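Local coordinates for protein monovalent Na+/H+ antiporter subunit D (Dietzia sp. DQ12-45-1b, PDB 7D3U) that forms a membrane subunit of the Mrp complex, a bacterial sodium/proton antiporter, and probably takes part in moving cations and protons across the membrane, at residues T8-A12 with A118-G122; L35-L39 with P110-L114; M139-S143 with F245-H249; V58-Q62 with T567-V572; L129-F133 with L177-V181. All coordinates share one frame. Residues are numbered along the deposited sequence.

Interactions 1, 2, 3 and 5 are buried in the transmembrane bundle, whereas interaction 4 is only partly buried, its centre about 26 Å from the centre of the chain; that of interaction 3, about 7 Å from it, is the innermost. Helix 109-125 serves both interaction 1 and interaction 2, and helix 129-146 both interaction 3 and interaction 5. Interactions 2 and 5 join helices through apolar side chains, their short segments nearly parallel in one and nearly antiparallel in the other. Interaction 1 joins two close backbones beside a detergent tail. Interaction 3 brings serine and histidine to a break in a membrane helix, and M139 there packs on V120 of interaction 1. Interaction 4 sets a helix against a strand with a weak polar edge.

Interaction 1 of 5, residues T8-A12 with A118-G122; sequences TLFVA and AGVNG. With LMT (dodecyl-beta-D-maltoside), chain I.
The backbones come unusually close for two membrane helices: V11 CA lies 4.7 Å from A118 CA, and F10 CA lies 6.0 Å from N121 CA. Residues 8-12 lie at the beginning of helix 9-23, with V11 N bonded to T8 O at 2.9 Å and A12 N to T8 O at 3.0 Å; residues 118-122 are regular helix, G122 N to A118 O 2.9 Å. A118 and G122 form a small-xxx-small pair on one face of helix 109-125, which leaves room for V11. This valine, chi1 t, sets CG1 4.3 Å from A118 CB and 3.9 Å from A118 O, and CG2 3.7 Å from G122 N and 4.2 Å from N121 CB. F10, chi1 m, starts toward the partner, but its ring swings away to L84 of helix 80-101, and the detergent tail covers one ring face with C8. The tail also runs along L9, whose O is 3.4 Å from LMT C10, while L9 packs on F869 of subunit A.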
# COMPACT_ATOMS: atom_id res chain seq x y z
N THR A 8 -15.71 21.28 5.31
CA THR A 8 -14.27 21.39 5.50
C THR A 8 -13.83 20.99 6.90
O THR A 8 -12.63 20.79 7.12
CB THR A 8 -13.81 22.82 5.21
OG1 THR A 8 -14.71 23.74 5.82
CG2 THR A 8 -13.78 23.06 3.71
N LEU A 9 -14.75 20.86 7.85
CA LEU A 9 -14.39 20.46 9.20
C LEU A 9 -13.91 19.02 9.27
O LEU A 9 -13.39 18.60 10.31
CB LEU A 9 -15.57 20.66 10.15
CG LEU A 9 -15.93 22.11 10.45
CD1 LEU A 9 -16.86 22.19 11.64
CD2 LEU A 9 -14.67 22.93 10.70
N PHE A 10 -14.06 18.24 8.19
CA PHE A 10 -13.42 16.94 8.12
C PHE A 10 -11.91 17.06 8.03
O PHE A 10 -11.20 16.11 8.40
CB PHE A 10 -13.95 16.15 6.93
CG PHE A 10 -15.28 15.51 7.16
CD1 PHE A 10 -15.42 14.46 8.05
CD2 PHE A 10 -16.40 15.96 6.49
CE1 PHE A 10 -16.64 13.87 8.26
CE2 PHE A 10 -17.63 15.37 6.70
CZ PHE A 10 -17.75 14.33 7.59
N VAL A 11 -11.41 18.19 7.55
CA VAL A 11 -9.98 18.43 7.46
C VAL A 11 -9.49 19.45 8.48
O VAL A 11 -8.31 19.41 8.86
CB VAL A 11 -9.58 18.86 6.04
CG1 VAL A 11 -8.07 18.86 5.86
CG2 VAL A 11 -10.24 17.96 5.01
N ALA A 12 -10.36 20.34 8.96
CA ALA A 12 -9.92 21.38 9.88
C ALA A 12 -9.87 20.90 11.32
O ALA A 12 -9.01 21.36 12.08
CB ALA A 12 -10.84 22.60 9.77
N ALA A 118 -6.82 13.49 8.51
CA ALA A 118 -7.08 14.74 7.79
C ALA A 118 -6.69 14.63 6.33
O ALA A 118 -7.41 15.09 5.44
CB ALA A 118 -6.35 15.89 8.46
N GLY A 119 -5.53 14.02 6.05
CA GLY A 119 -5.13 13.83 4.67
C GLY A 119 -6.08 12.94 3.90
O GLY A 119 -6.38 13.20 2.73
N VAL A 120 -6.59 11.89 4.54
CA VAL A 120 -7.54 11.00 3.89
C VAL A 120 -8.84 11.74 3.59
O VAL A 120 -9.40 11.64 2.49
CB VAL A 120 -7.79 9.75 4.75
CG1 VAL A 120 -9.04 9.02 4.29
CG2 VAL A 120 -6.59 8.82 4.69
N ASN A 121 -9.34 12.49 4.57
CA ASN A 121 -10.57 13.24 4.36
C ASN A 121 -10.41 14.28 3.26
O ASN A 121 -11.33 14.50 2.47
CB ASN A 121 -11.00 13.91 5.66
CG ASN A 121 -11.34 12.92 6.75
OD1 ASN A 121 -11.54 13.29 7.90
ND2 ASN A 121 -11.40 11.64 6.39
N GLY A 122 -9.23 14.91 3.19
CA GLY A 122 -8.98 15.85 2.11
C GLY A 122 -8.95 15.17 0.75
O GLY A 122 -9.58 15.63 -0.20
C1B LMT I . -31.64 16.85 4.39
C2B LMT I . -32.41 18.18 4.38
C3B LMT I . -32.88 18.52 2.95
C4B LMT I . -33.58 17.30 2.27
C5B LMT I . -32.75 16.02 2.50
C6B LMT I . -31.52 16.00 1.60
O1B LMT I . -31.29 16.54 5.70
O2B LMT I . -33.48 18.04 5.22
O3B LMT I . -31.88 19.05 2.18
O4' LMT I . -34.85 17.12 2.79
O5B LMT I . -32.40 15.82 3.85
O6B LMT I . -31.59 14.94 0.74
C1' LMT I . -27.79 16.06 7.93
C2' LMT I . -27.96 17.43 7.21
C3' LMT I . -29.39 17.64 6.62
C4' LMT I . -29.92 16.37 5.97
C5' LMT I . -29.77 15.31 7.07
C6' LMT I . -30.56 14.05 6.85
O1' LMT I . -26.47 15.73 7.96
O2' LMT I . -27.75 18.42 8.13
O3' LMT I . -29.38 18.66 5.72
O5' LMT I . -28.42 15.02 7.21
O6' LMT I . -30.81 13.98 5.51
C1 LMT I . -25.75 16.23 9.06
C2 LMT I . -24.50 16.80 8.46
C3 LMT I . -23.35 17.01 9.38
C4 LMT I . -22.23 17.60 8.56
C5 LMT I . -20.92 17.09 9.05
C6 LMT I . -19.82 18.04 8.78
C7 LMT I . -19.10 18.35 10.06
C8 LMT I . -17.94 17.43 10.19
C9 LMT I . -17.26 17.49 11.51
C10 LMT I . -15.98 16.72 11.39
C11 LMT I . -15.43 16.35 12.73
C12 LMT I . -14.12 15.65 12.60

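Interaction 2 of 5, residues L35-L39 with P110-L114; sequences LFAVL and PPLVL
Both segments are regular helix and run almost the same way, 15° between their N-to-C directions, with their axes 10.7 Å apart at closest approach. Within each, one i to i+4 bond falls inside the segment: L39 N to L35 O at 2.9 Å and L114 N to P110 O at 3.2 Å. The nearest CA pair is L35 with P110, 5.9 Å. L35 (chi1 t, chi2 p) points across and reaches three partners: its CD2 is 4.0 Å from P110 CB, and its CD1 is 4.2 Å from V113 CG1 and 3.7 Å from L114 CD2. L114 (m, t) answers by extending the same CD2 to V38 CG1 at 3.6 Å and L39 CD2 at 3.9 Å, so one methyl sits among three side chains of residues 35-39. T17 of helix 9-23 packs against both V38 and L114. Such apolar packing of near-parallel segments of helices 28-49 and 109-125, with neighbouring helices filling in around them, is typical of a polytopic transmembrane bundle.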
# COMPACT_ATOMS: atom_id res chain seq x y z
N LEU A 35 -7.87 12.20 21.12
CA LEU A 35 -7.77 11.48 19.86
C LEU A 35 -9.03 10.66 19.61
O LEU A 35 -9.60 10.69 18.52
CB LEU A 35 -6.53 10.59 19.86
CG LEU A 35 -6.53 9.42 18.88
CD1 LEU A 35 -6.34 9.91 17.46
CD2 LEU A 35 -5.47 8.41 19.24
N PHE A 36 -9.47 9.92 20.62
CA PHE A 36 -10.66 9.09 20.44
C PHE A 36 -11.93 9.94 20.38
O PHE A 36 -12.86 9.58 19.67
CB PHE A 36 -10.76 8.05 21.54
CG PHE A 36 -9.89 6.86 21.31
CD1 PHE A 36 -10.20 5.95 20.32
CD2 PHE A 36 -8.75 6.67 22.06
CE1 PHE A 36 -9.39 4.86 20.10
CE2 PHE A 36 -7.95 5.58 21.84
CZ PHE A 36 -8.26 4.67 20.86
N ALA A 37 -11.97 11.06 21.10
CA ALA A 37 -13.11 11.96 20.95
C ALA A 37 -13.21 12.48 19.52
O ALA A 37 -14.31 12.51 18.95
CB ALA A 37 -12.99 13.13 21.93
N VAL A 38 -12.08 12.85 18.92
CA VAL A 38 -12.11 13.39 17.57
C VAL A 38 -12.43 12.30 16.56
O VAL A 38 -13.21 12.51 15.62
CB VAL A 38 -10.77 14.09 17.25
CG1 VAL A 38 -10.52 14.09 15.75
CG2 VAL A 38 -10.78 15.50 17.78
N LEU A 39 -11.86 11.11 16.73
CA LEU A 39 -12.16 10.01 15.82
C LEU A 39 -13.63 9.60 15.92
O LEU A 39 -14.27 9.32 14.90
CB LEU A 39 -11.25 8.82 16.10
CG LEU A 39 -9.78 9.01 15.70
CD1 LEU A 39 -8.99 7.74 15.90
CD2 LEU A 39 -9.68 9.48 14.26
N PRO A 110 -0.80 9.88 18.55
CA PRO A 110 -2.12 10.51 18.37
C PRO A 110 -2.09 11.63 17.34
O PRO A 110 -3.02 11.73 16.53
CB PRO A 110 -2.46 11.03 19.77
CG PRO A 110 -1.78 10.08 20.66
CD PRO A 110 -0.47 9.78 19.99
N PRO A 111 -1.07 12.50 17.33
CA PRO A 111 -1.05 13.53 16.27
C PRO A 111 -0.92 12.96 14.88
O PRO A 111 -1.60 13.43 13.96
CB PRO A 111 0.16 14.39 16.64
CG PRO A 111 0.33 14.19 18.08
CD PRO A 111 -0.00 12.76 18.31
N LEU A 112 -0.07 11.96 14.68
CA LEU A 112 0.16 11.45 13.33
C LEU A 112 -1.07 10.73 12.79
O LEU A 112 -1.37 10.83 11.59
CB LEU A 112 1.38 10.52 13.32
CG LEU A 112 2.73 11.22 13.37
CD1 LEU A 112 3.86 10.21 13.31
CD2 LEU A 112 2.86 12.24 12.26
N VAL A 113 -1.80 10.02 13.65
CA VAL A 113 -3.03 9.37 13.20
C VAL A 113 -4.05 10.42 12.77
O VAL A 113 -4.74 10.26 11.76
CB VAL A 113 -3.58 8.45 14.30
CG1 VAL A 113 -4.99 8.01 13.97
CG2 VAL A 113 -2.69 7.25 14.47
N LEU A 114 -4.14 11.52 13.52
CA LEU A 114 -5.08 12.57 13.16
C LEU A 114 -4.67 13.27 11.88
O LEU A 114 -5.52 13.66 11.08
CB LEU A 114 -5.22 13.56 14.31
CG LEU A 114 -6.04 13.05 15.49
CD1 LEU A 114 -6.24 14.15 16.52
CD2 LEU A 114 -7.36 12.51 15.01

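Interaction 3 of 5, residues M139-S143 with F245-H249; sequences MLLPS and FSGLH
F245 ends helix 239-245 and, with chi1 m and chi2 near 3°, sends its ring to S143, where F245 CZ lies 3.4 Å from both CA and CB of that serine. S246 and G247 carry the chain away from helix 129-146. Helix 249-263 begins only after these non-helical residues, so the predicted membrane span 242-265 is broken here, as in the related antiporter-like subunits of complex I; L248 N reaches F245 O only weakly, at 3.4 Å. H249 (m, -69°), with the largest covered area of its segment, comes up against M139, L140 and S143. M139 (t, t, p) brings SD 4.3 Å from the imidazole centroid, obliquely, with M139 CE near the plane of the ring at its edge. S143 OG donates to M139 O at a very short 2.4 Å, its position less sure. The partner helix is kinked at P142, whose N lacks a bond to the turn before; CA separations are 7.8 Å for M139 and H249, and 7.9 Å for S143 and F245.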
# COMPACT_ATOMS: atom_id res chain seq x y z
N MET A 139 -1.41 12.76 3.52
CA MET A 139 -1.69 11.43 4.04
C MET A 139 -0.45 10.56 4.13
O MET A 139 -0.36 9.70 5.01
CB MET A 139 -2.74 10.75 3.15
CG MET A 139 -3.12 9.35 3.58
SD MET A 139 -4.00 8.47 2.28
CE MET A 139 -2.74 8.39 1.02
N LEU A 140 0.52 10.77 3.24
CA LEU A 140 1.69 9.90 3.18
C LEU A 140 2.76 10.30 4.18
O LEU A 140 3.43 9.44 4.75
CB LEU A 140 2.27 9.91 1.77
CG LEU A 140 1.58 9.03 0.73
CD1 LEU A 140 2.28 9.15 -0.61
CD2 LEU A 140 1.56 7.59 1.19
N LEU A 141 2.95 11.60 4.41
CA LEU A 141 4.01 12.03 5.31
C LEU A 141 3.81 11.55 6.75
O LEU A 141 4.79 11.04 7.33
CB LEU A 141 4.16 13.56 5.26
CG LEU A 141 5.05 14.08 4.14
CD1 LEU A 141 4.42 13.79 2.79
CD2 LEU A 141 5.28 15.56 4.32
N PRO A 142 2.63 11.66 7.37
CA PRO A 142 2.46 11.04 8.69
C PRO A 142 2.49 9.53 8.64
O PRO A 142 2.74 8.90 9.67
CB PRO A 142 1.08 11.55 9.14
CG PRO A 142 0.83 12.74 8.32
CD PRO A 142 1.46 12.46 7.00
N SER A 143 2.25 8.93 7.48
CA SER A 143 2.39 7.49 7.36
C SER A 143 3.84 7.07 7.53
O SER A 143 4.12 6.02 8.12
CB SER A 143 1.84 7.01 6.02
OG SER A 143 0.65 7.69 5.69
N PHE A 245 -3.00 1.14 7.82
CA PHE A 245 -2.68 1.48 6.43
C PHE A 245 -3.40 0.58 5.44
O PHE A 245 -3.54 0.95 4.27
CB PHE A 245 -1.18 1.40 6.19
CG PHE A 245 -0.39 2.47 6.88
CD1 PHE A 245 -1.01 3.39 7.71
CD2 PHE A 245 0.98 2.55 6.70
CE1 PHE A 245 -0.28 4.36 8.35
CE2 PHE A 245 1.71 3.53 7.34
CZ PHE A 245 1.08 4.43 8.17
N SER A 246 -3.84 -0.60 5.88
CA SER A 246 -4.46 -1.55 4.96
C SER A 246 -5.74 -1.02 4.33
O SER A 246 -6.16 -1.53 3.29
CB SER A 246 -4.77 -2.85 5.70
OG SER A 246 -6.04 -2.78 6.33
N GLY A 247 -6.36 -0.00 4.92
CA GLY A 247 -7.62 0.49 4.41
C GLY A 247 -7.59 1.91 3.90
O GLY A 247 -8.57 2.38 3.32
N LEU A 248 -6.48 2.63 4.11
CA LEU A 248 -6.40 4.04 3.76
C LEU A 248 -5.73 4.29 2.42
O LEU A 248 -6.36 4.80 1.49
CB LEU A 248 -5.68 4.81 4.88
CG LEU A 248 -6.35 4.68 6.25
CD1 LEU A 248 -5.72 5.63 7.23
CD2 LEU A 248 -7.84 4.95 6.14
N HIS A 249 -4.46 3.92 2.28
CA HIS A 249 -3.64 4.43 1.18
C HIS A 249 -4.05 3.82 -0.15
O HIS A 249 -4.47 4.52 -1.08
CB HIS A 249 -2.16 4.17 1.46
CG HIS A 249 -1.66 4.82 2.71
ND1 HIS A 249 -1.53 6.19 2.84
CD2 HIS A 249 -1.27 4.29 3.89
CE1 HIS A 249 -1.08 6.47 4.05
NE2 HIS A 249 -0.91 5.34 4.70

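Interaction 4 of 5, residues V58-Q62 with T567-V572; sequences VVVHQ and TYIQAV
A571 CB fills the space between two valines, 3.9 Å from V58 CG1 and 4.0 Å from V60 CG2. The same V60 CG2 meets V572 CG2 at 3.6 Å, and V58 CG1 lies 4.0 Å from Y568 CD1; both valines, like V572, have chi1 near t. In extended geometry V58, just ahead of the strand, and V60 face helix 566-572, while V59 and H61 point away. The short axes of strand 59-62 and helix 567-572 approach to 8.3 Å and cross at -28°, their N-to-C directions roughly aligned; V58 CA to Y568 CA and V60 CA to V572 CA are each 5.9 Å. This is a terminal helix laid on a two-stranded antiparallel sheet, whose other strand, 73-76, adds V75 against V60, Y568 and V572. Side-chain carbons also touch carbonyl oxygens of the helix: V58 CG2 is 3.8 Å from T567 O and V60 CB is 3.7 Å from A571 O. At the polar edge Q62 (m, m) folds back so that NE2 gives a weak hydrogen bond to V572 O, 3.0 Å at 130°. Methyl packing therefore does most of the joining, and the glutamine adds a modest polar tie.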
# COMPACT_ATOMS: atom_id res chain seq x y z
N VAL A 58 -25.48 15.69 -4.59
CA VAL A 58 -24.05 15.94 -4.51
C VAL A 58 -23.88 17.28 -3.80
O VAL A 58 -24.27 18.32 -4.33
CB VAL A 58 -23.38 15.97 -5.88
CG1 VAL A 58 -21.93 16.41 -5.76
CG2 VAL A 58 -23.46 14.61 -6.54
N VAL A 59 -23.30 17.25 -2.60
CA VAL A 59 -23.05 18.46 -1.83
C VAL A 59 -21.65 18.97 -2.17
O VAL A 59 -20.67 18.26 -1.95
CB VAL A 59 -23.20 18.21 -0.33
CG1 VAL A 59 -22.69 19.40 0.45
CG2 VAL A 59 -24.65 17.92 0.01
N VAL A 60 -21.57 20.19 -2.68
CA VAL A 60 -20.32 20.77 -3.13
C VAL A 60 -20.12 22.10 -2.41
O VAL A 60 -21.00 22.96 -2.45
CB VAL A 60 -20.29 20.98 -4.65
CG1 VAL A 60 -19.15 21.89 -5.05
CG2 VAL A 60 -20.19 19.65 -5.36
N HIS A 61 -18.96 22.25 -1.77
CA HIS A 61 -18.61 23.48 -1.07
C HIS A 61 -17.35 24.06 -1.70
O HIS A 61 -16.29 23.44 -1.67
CB HIS A 61 -18.38 23.21 0.41
CG HIS A 61 -17.92 24.42 1.17
ND1 HIS A 61 -16.80 24.41 1.97
CD2 HIS A 61 -18.43 25.67 1.25
CE1 HIS A 61 -16.64 25.60 2.50
NE2 HIS A 61 -17.61 26.39 2.09
N GLN A 62 -17.48 25.25 -2.29
CA GLN A 62 -16.33 25.94 -2.87
C GLN A 62 -15.52 26.55 -1.73
O GLN A 62 -15.91 27.57 -1.16
CB GLN A 62 -16.78 27.00 -3.87
CG GLN A 62 -17.83 26.51 -4.85
CD GLN A 62 -17.26 25.56 -5.88
OE1 GLN A 62 -16.05 25.50 -6.08
NE2 GLN A 62 -18.13 24.80 -6.53
N THR A 567 -25.00 14.92 -12.62
CA THR A 567 -25.43 15.54 -11.37
C THR A 567 -24.26 15.96 -10.49
O THR A 567 -24.47 16.73 -9.55
CB THR A 567 -26.33 14.58 -10.59
OG1 THR A 567 -26.66 15.17 -9.33
CG2 THR A 567 -25.61 13.26 -10.35
N TYR A 568 -23.06 15.46 -10.76
CA TYR A 568 -21.86 15.87 -10.04
C TYR A 568 -21.20 17.07 -10.69
O TYR A 568 -20.81 18.02 -10.00
CB TYR A 568 -20.89 14.69 -9.96
CG TYR A 568 -19.46 15.03 -9.60
CD1 TYR A 568 -19.05 15.09 -8.28
CD2 TYR A 568 -18.51 15.27 -10.59
CE1 TYR A 568 -17.75 15.39 -7.95
CE2 TYR A 568 -17.21 15.57 -10.27
CZ TYR A 568 -16.83 15.63 -8.95
OH TYR A 568 -15.53 15.93 -8.62
N ILE A 569 -21.07 17.05 -12.02
CA ILE A 569 -20.50 18.18 -12.73
C ILE A 569 -21.43 19.39 -12.66
O ILE A 569 -20.97 20.53 -12.53
CB ILE A 569 -20.20 17.78 -14.18
CG1 ILE A 569 -18.98 16.86 -14.21
CG2 ILE A 569 -19.96 19.00 -15.05
CD1 ILE A 569 -19.13 15.67 -15.12
N GLN A 570 -22.74 19.16 -12.72
CA GLN A 570 -23.69 20.26 -12.58
C GLN A 570 -23.70 20.83 -11.17
O GLN A 570 -24.20 21.94 -10.97
CB GLN A 570 -25.09 19.78 -12.96
CG GLN A 570 -25.97 20.86 -13.58
CD GLN A 570 -26.72 21.66 -12.54
OE1 GLN A 570 -27.02 21.17 -11.45
NE2 GLN A 570 -27.03 22.91 -12.87
N ALA A 571 -23.16 20.11 -10.19
CA ALA A 571 -23.09 20.60 -8.82
C ALA A 571 -21.77 21.29 -8.52
O ALA A 571 -21.74 22.26 -7.76
CB ALA A 571 -23.32 19.46 -7.84
N VAL A 572 -20.67 20.81 -9.10
CA VAL A 572 -19.39 21.46 -8.87
C VAL A 572 -19.29 22.76 -9.66
O VAL A 572 -18.63 23.71 -9.23
CB VAL A 572 -18.22 20.51 -9.20
CG1 VAL A 572 -16.89 21.18 -8.93
CG2 VAL A 572 -18.33 19.23 -8.40

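Interaction 5 of 5, residues L129-F133 with L177-V181; sequences LFNFF and LLIGV
Residues 129-133 and 177-181 belong to successive membrane helices that pair as an antiparallel helical hairpin: the short axes come within 10.0 Å and the N-to-C directions differ by 168°. Both segments are helical, with F133 N to L129 O at 3.1 Å and V181 N to L177 O at 2.9 Å. Nearest CA pairs are F130 with V181, 6.5 Å, and F133 with L178, 7.0 Å. All three phenylalanines take chi1 t with chi2 near 80°; F130 and F132 meet leucine methyls at the ring edge, F133 over its face. F132 CE2 is 4.0 Å from L177 CD1; L177, with chi1 off the wells at -148°, also brings CD2 4.4 Å from F133 CB. At the start of helix 129-146, L129 (m, t) packs CB 3.9 Å from V181 CG2, and F130 CB is 4.1 Å from V181 CG1. F130 stacks its ring on F71 of subunit C, which also sends I78 against F133, so this side of the hairpin meets another subunit. L178 (t, p) uses one methyl twice: CD1 is 3.7 Å from F130 CE1 and forms a CH-pi contact 4.2 Å from the F133 ring centroid, 18° off its normal.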
# COMPACT_ATOMS: atom_id res chain seq x y z
N LEU A 129 -7.61 18.20 -9.04
CA LEU A 129 -6.56 17.20 -9.16
C LEU A 129 -5.32 17.53 -8.34
O LEU A 129 -4.81 16.66 -7.62
CB LEU A 129 -6.18 17.03 -10.63
CG LEU A 129 -7.00 15.97 -11.37
CD1 LEU A 129 -6.52 15.80 -12.79
CD2 LEU A 129 -6.92 14.66 -10.61
N PHE A 130 -4.81 18.76 -8.42
CA PHE A 130 -3.56 19.06 -7.74
C PHE A 130 -3.73 19.04 -6.23
O PHE A 130 -2.84 18.57 -5.51
CB PHE A 130 -3.01 20.41 -8.18
CG PHE A 130 -1.77 20.82 -7.44
CD1 PHE A 130 -0.54 20.29 -7.77
CD2 PHE A 130 -1.84 21.71 -6.38
CE1 PHE A 130 0.60 20.65 -7.08
CE2 PHE A 130 -0.71 22.08 -5.69
CZ PHE A 130 0.51 21.55 -6.04
N ASN A 131 -4.84 19.57 -5.72
CA ASN A 131 -5.07 19.51 -4.29
C ASN A 131 -5.27 18.07 -3.82
O ASN A 131 -4.96 17.74 -2.67
CB ASN A 131 -6.27 20.37 -3.90
CG ASN A 131 -6.68 20.18 -2.46
OD1 ASN A 131 -6.00 20.64 -1.54
ND2 ASN A 131 -7.80 19.50 -2.24
N PHE A 132 -5.75 17.19 -4.71
CA PHE A 132 -5.76 15.77 -4.37
C PHE A 132 -4.35 15.25 -4.18
O PHE A 132 -4.09 14.46 -3.27
CB PHE A 132 -6.48 14.97 -5.45
CG PHE A 132 -6.31 13.49 -5.30
CD1 PHE A 132 -7.11 12.77 -4.44
CD2 PHE A 132 -5.32 12.82 -6.00
CE1 PHE A 132 -6.94 11.42 -4.28
CE2 PHE A 132 -5.15 11.46 -5.84
CZ PHE A 132 -5.96 10.77 -4.98
N PHE A 133 -3.42 15.66 -5.04
CA PHE A 133 -2.02 15.28 -4.87
C PHE A 133 -1.47 15.82 -3.56
O PHE A 133 -0.78 15.10 -2.81
CB PHE A 133 -1.20 15.78 -6.06
CG PHE A 133 0.25 16.05 -5.74
CD1 PHE A 133 1.18 15.03 -5.79
CD2 PHE A 133 0.68 17.32 -5.42
CE1 PHE A 133 2.51 15.27 -5.51
CE2 PHE A 133 2.01 17.57 -5.14
CZ PHE A 133 2.92 16.54 -5.18
N LEU A 177 2.28 11.29 -10.53
CA LEU A 177 0.97 11.93 -10.45
C LEU A 177 1.09 13.43 -10.69
O LEU A 177 0.24 14.03 -11.36
CB LEU A 177 0.34 11.66 -9.09
CG LEU A 177 -1.18 11.54 -8.95
CD1 LEU A 177 -1.51 11.05 -7.56
CD2 LEU A 177 -1.87 12.86 -9.22
N LEU A 178 2.15 14.05 -10.16
CA LEU A 178 2.34 15.48 -10.35
C LEU A 178 2.62 15.81 -11.81
O LEU A 178 2.10 16.79 -12.34
CB LEU A 178 3.47 15.98 -9.46
CG LEU A 178 3.75 17.47 -9.54
CD1 LEU A 178 2.56 18.24 -9.02
CD2 LEU A 178 5.00 17.81 -8.75
N ILE A 179 3.44 14.99 -12.47
CA ILE A 179 3.71 15.21 -13.89
C ILE A 179 2.45 15.01 -14.72
O ILE A 179 2.20 15.74 -15.68
CB ILE A 179 4.86 14.29 -14.36
CG1 ILE A 179 6.15 14.64 -13.63
CG2 ILE A 179 5.06 14.40 -15.86
CD1 ILE A 179 7.31 13.76 -14.01
N GLY A 180 1.63 14.03 -14.34
CA GLY A 180 0.37 13.83 -15.05
C GLY A 180 -0.57 15.01 -14.88
O GLY A 180 -1.22 15.43 -15.84
N VAL A 181 -0.66 15.54 -13.66
CA VAL A 181 -1.49 16.73 -13.42
C VAL A 181 -0.95 17.91 -14.21
O VAL A 181 -1.71 18.71 -14.77
CB VAL A 181 -1.55 17.03 -11.91
CG1 VAL A 181 -2.02 18.45 -11.67
CG2 VAL A 181 -2.46 16.04 -11.22